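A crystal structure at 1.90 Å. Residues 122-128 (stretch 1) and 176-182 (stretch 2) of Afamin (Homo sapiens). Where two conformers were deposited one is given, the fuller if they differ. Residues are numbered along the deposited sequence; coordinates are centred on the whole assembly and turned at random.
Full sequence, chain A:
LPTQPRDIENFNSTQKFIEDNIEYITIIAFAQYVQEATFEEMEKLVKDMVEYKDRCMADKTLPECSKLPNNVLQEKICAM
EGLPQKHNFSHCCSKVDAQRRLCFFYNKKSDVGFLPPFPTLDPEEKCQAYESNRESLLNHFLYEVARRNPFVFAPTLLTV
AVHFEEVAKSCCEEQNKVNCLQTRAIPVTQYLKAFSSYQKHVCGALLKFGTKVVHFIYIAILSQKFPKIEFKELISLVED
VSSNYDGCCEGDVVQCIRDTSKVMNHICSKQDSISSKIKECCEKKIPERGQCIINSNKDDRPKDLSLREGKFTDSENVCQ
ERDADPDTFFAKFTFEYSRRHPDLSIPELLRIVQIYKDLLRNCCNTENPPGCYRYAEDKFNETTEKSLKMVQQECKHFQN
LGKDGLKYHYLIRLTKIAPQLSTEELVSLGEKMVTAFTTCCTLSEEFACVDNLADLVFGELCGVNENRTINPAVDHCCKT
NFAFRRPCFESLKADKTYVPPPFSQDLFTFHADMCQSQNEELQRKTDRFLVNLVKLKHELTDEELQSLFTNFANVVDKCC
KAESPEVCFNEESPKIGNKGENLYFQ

Stretch 1 122-128: DPEEKCQ
Stretch 2, residues 176-182: NKVNCLQ

Two helical N-termini can pack mainly through apolar side-chain surface, with no direct hydrogen bond between them, as afamin illustrates. Helices 123-128 and 177-182 each begin at a side-chain cap and continue beyond these stretches; their N-to-C directions diverge by 74°, with axes 10.7 Å apart at closest approach. Backbone angles are helical, near -60/-43, after Asp 122 (-57/132) and Asn 176 (-95/81).

Capping supplies side-chain acceptors to first-turn amides. Asp 122 (chi1 t) takes Glu 125 N at OD2, 3.2 Å, and, weakly, Glu 124 N at OD2, 3.0 Å; Asn 176 (chi1 t) takes Asn 179 N at OD1, 3.3 Å. Asn 179 N also bonds weakly to Asn 176 O, 3.4 Å.

In the register, Pro 123 CA lies 6.1 Å from Val 178 CA, and apolar side chains meet there. The CA-to-CB bond of Pro 123 points toward the other stretch, and its compact ring is C-gamma exo: its CG lies 3.2 Å from CG2 of Val 178 (chi1 t), its CB 3.9 Å from CD1 of Leu 181 (m, t). Long methylene chains extend this surface. Lys 177 (m, t, t, p) brings CD within 3.7 Å of SG of buried Cys 127 (m), while CD of Lys 126 (t, t, chi3 -128°, t) lies 4.2 Å from Leu 181 CD1. The two stretches bury 307 Å², both sides summed.

One water accepts from Lys 177 N at 2.9 Å and donates weakly to OE2 of Glu 124 (m, p, chi3 43°) at 3.4 Å.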

# COMPACT_ATOMS: atom_id res chain seq x y z
N ASP A 122 -3.63 28.94 4.27
CA ASP A 122 -4.89 29.61 4.48
C ASP A 122 -5.75 29.48 3.20
O ASP A 122 -5.27 29.75 2.09
CB ASP A 122 -4.66 31.10 4.80
CG ASP A 122 -5.95 31.86 4.96
OD1 ASP A 122 -6.55 31.80 6.04
OD2 ASP A 122 -6.37 32.50 3.98
N PRO A 123 -7.02 29.09 3.33
CA PRO A 123 -7.88 28.89 2.15
C PRO A 123 -7.92 30.07 1.19
O PRO A 123 -7.89 29.85 -0.01
CB PRO A 123 -9.27 28.64 2.72
CG PRO A 123 -9.07 28.38 4.15
CD PRO A 123 -7.74 28.85 4.59
N GLU A 124 -7.98 31.29 1.72
CA GLU A 124 -8.02 32.48 0.87
C GLU A 124 -6.68 32.70 0.14
O GLU A 124 -6.67 32.96 -1.07
CB GLU A 124 -8.48 33.74 1.64
CG GLU A 124 -9.99 33.79 1.86
CD GLU A 124 -10.46 33.02 3.09
OE1 GLU A 124 -9.79 33.14 4.14
OE2 GLU A 124 -11.51 32.32 3.00
N GLU A 125 -5.57 32.57 0.85
CA GLU A 125 -4.23 32.64 0.19
C GLU A 125 -3.98 31.46 -0.78
O GLU A 125 -3.41 31.65 -1.86
CB GLU A 125 -3.10 32.73 1.21
CG GLU A 125 -3.12 34.02 2.01
CD GLU A 125 -2.76 35.26 1.21
OE1 GLU A 125 -3.10 36.38 1.66
OE2 GLU A 125 -2.13 35.14 0.14
N LYS A 126 -4.42 30.27 -0.42
CA LYS A 126 -4.36 29.13 -1.34
C LYS A 126 -5.06 29.47 -2.65
O LYS A 126 -4.54 29.18 -3.74
CB LYS A 126 -5.02 27.90 -0.71
CG LYS A 126 -4.96 26.63 -1.52
CD LYS A 126 -5.70 25.50 -0.79
CE LYS A 126 -4.86 24.24 -0.63
NZ LYS A 126 -5.33 23.45 0.54
N CYS A 127 -6.23 30.09 -2.54
CA CYS A 127 -7.01 30.42 -3.73
C CYS A 127 -6.36 31.54 -4.52
O CYS A 127 -6.25 31.45 -5.75
CB CYS A 127 -8.47 30.71 -3.38
SG CYS A 127 -9.34 29.21 -2.88
N GLN A 128 -5.88 32.57 -3.81
CA GLN A 128 -5.10 33.65 -4.41
C GLN A 128 -3.88 33.08 -5.13
O GLN A 128 -3.60 33.47 -6.28
CB GLN A 128 -4.61 34.64 -3.35
CG GLN A 128 -5.62 35.66 -2.87
CD GLN A 128 -4.93 36.93 -2.38
OE1 GLN A 128 -5.00 37.97 -3.03
NE2 GLN A 128 -4.21 36.82 -1.26
N ASN A 176 -18.21 29.13 1.14
CA ASN A 176 -17.57 28.53 2.31
C ASN A 176 -16.39 27.67 1.79
O ASN A 176 -16.50 26.42 1.69
CB ASN A 176 -18.61 27.78 3.15
CG ASN A 176 -18.03 27.15 4.40
OD1 ASN A 176 -16.79 27.13 4.61
ND2 ASN A 176 -18.90 26.55 5.19
N LYS A 177 -15.27 28.34 1.50
CA LYS A 177 -14.10 27.67 0.89
C LYS A 177 -13.51 26.53 1.73
O LYS A 177 -13.14 25.48 1.17
CB LYS A 177 -12.99 28.66 0.60
CG LYS A 177 -13.30 29.55 -0.56
CD LYS A 177 -12.11 30.46 -0.83
CE LYS A 177 -12.39 31.40 -1.99
NZ LYS A 177 -13.15 32.58 -1.55
N VAL A 178 -13.43 26.74 3.04
CA VAL A 178 -12.81 25.77 3.95
C VAL A 178 -13.57 24.48 3.94
O VAL A 178 -12.95 23.42 3.88
CB VAL A 178 -12.73 26.23 5.43
CG1 VAL A 178 -12.22 25.11 6.36
CG2 VAL A 178 -11.78 27.37 5.54
N ASN A 179 -14.91 24.53 3.97
CA ASN A 179 -15.70 23.31 4.08
C ASN A 179 -15.58 22.52 2.80
O ASN A 179 -15.40 21.29 2.83
CB ASN A 179 -17.18 23.56 4.32
CG ASN A 179 -17.94 22.24 4.42
OD1 ASN A 179 -17.66 21.47 5.32
ND2 ASN A 179 -18.79 21.91 3.40
N CYS A 180 -15.71 23.23 1.67
CA CYS A 180 -15.53 22.61 0.33
C CYS A 180 -14.15 21.89 0.20
O CYS A 180 -14.09 20.73 -0.15
CB CYS A 180 -15.66 23.67 -0.77
SG CYS A 180 -15.62 23.04 -2.47
N LEU A 181 -13.07 22.63 0.44
CA LEU A 181 -11.71 22.06 0.36
C LEU A 181 -11.58 20.79 1.20
O LEU A 181 -11.06 19.78 0.70
CB LEU A 181 -10.66 23.08 0.78
CG LEU A 181 -10.47 24.27 -0.15
CD1 LEU A 181 -9.72 25.38 0.56
CD2 LEU A 181 -9.71 23.81 -1.38
N GLN A 182 -12.07 20.81 2.43
CA GLN A 182 -11.90 19.68 3.33
C GLN A 182 -12.69 18.46 2.86
O GLN A 182 -12.21 17.36 2.89
CB GLN A 182 -12.25 20.07 4.77
CG GLN A 182 -11.23 21.04 5.38
CD GLN A 182 -11.66 21.66 6.73
OE1 GLN A 182 -12.77 21.44 7.23
NE2 GLN A 182 -10.76 22.44 7.31
O HOH W 1 -14.59 30.85 2.75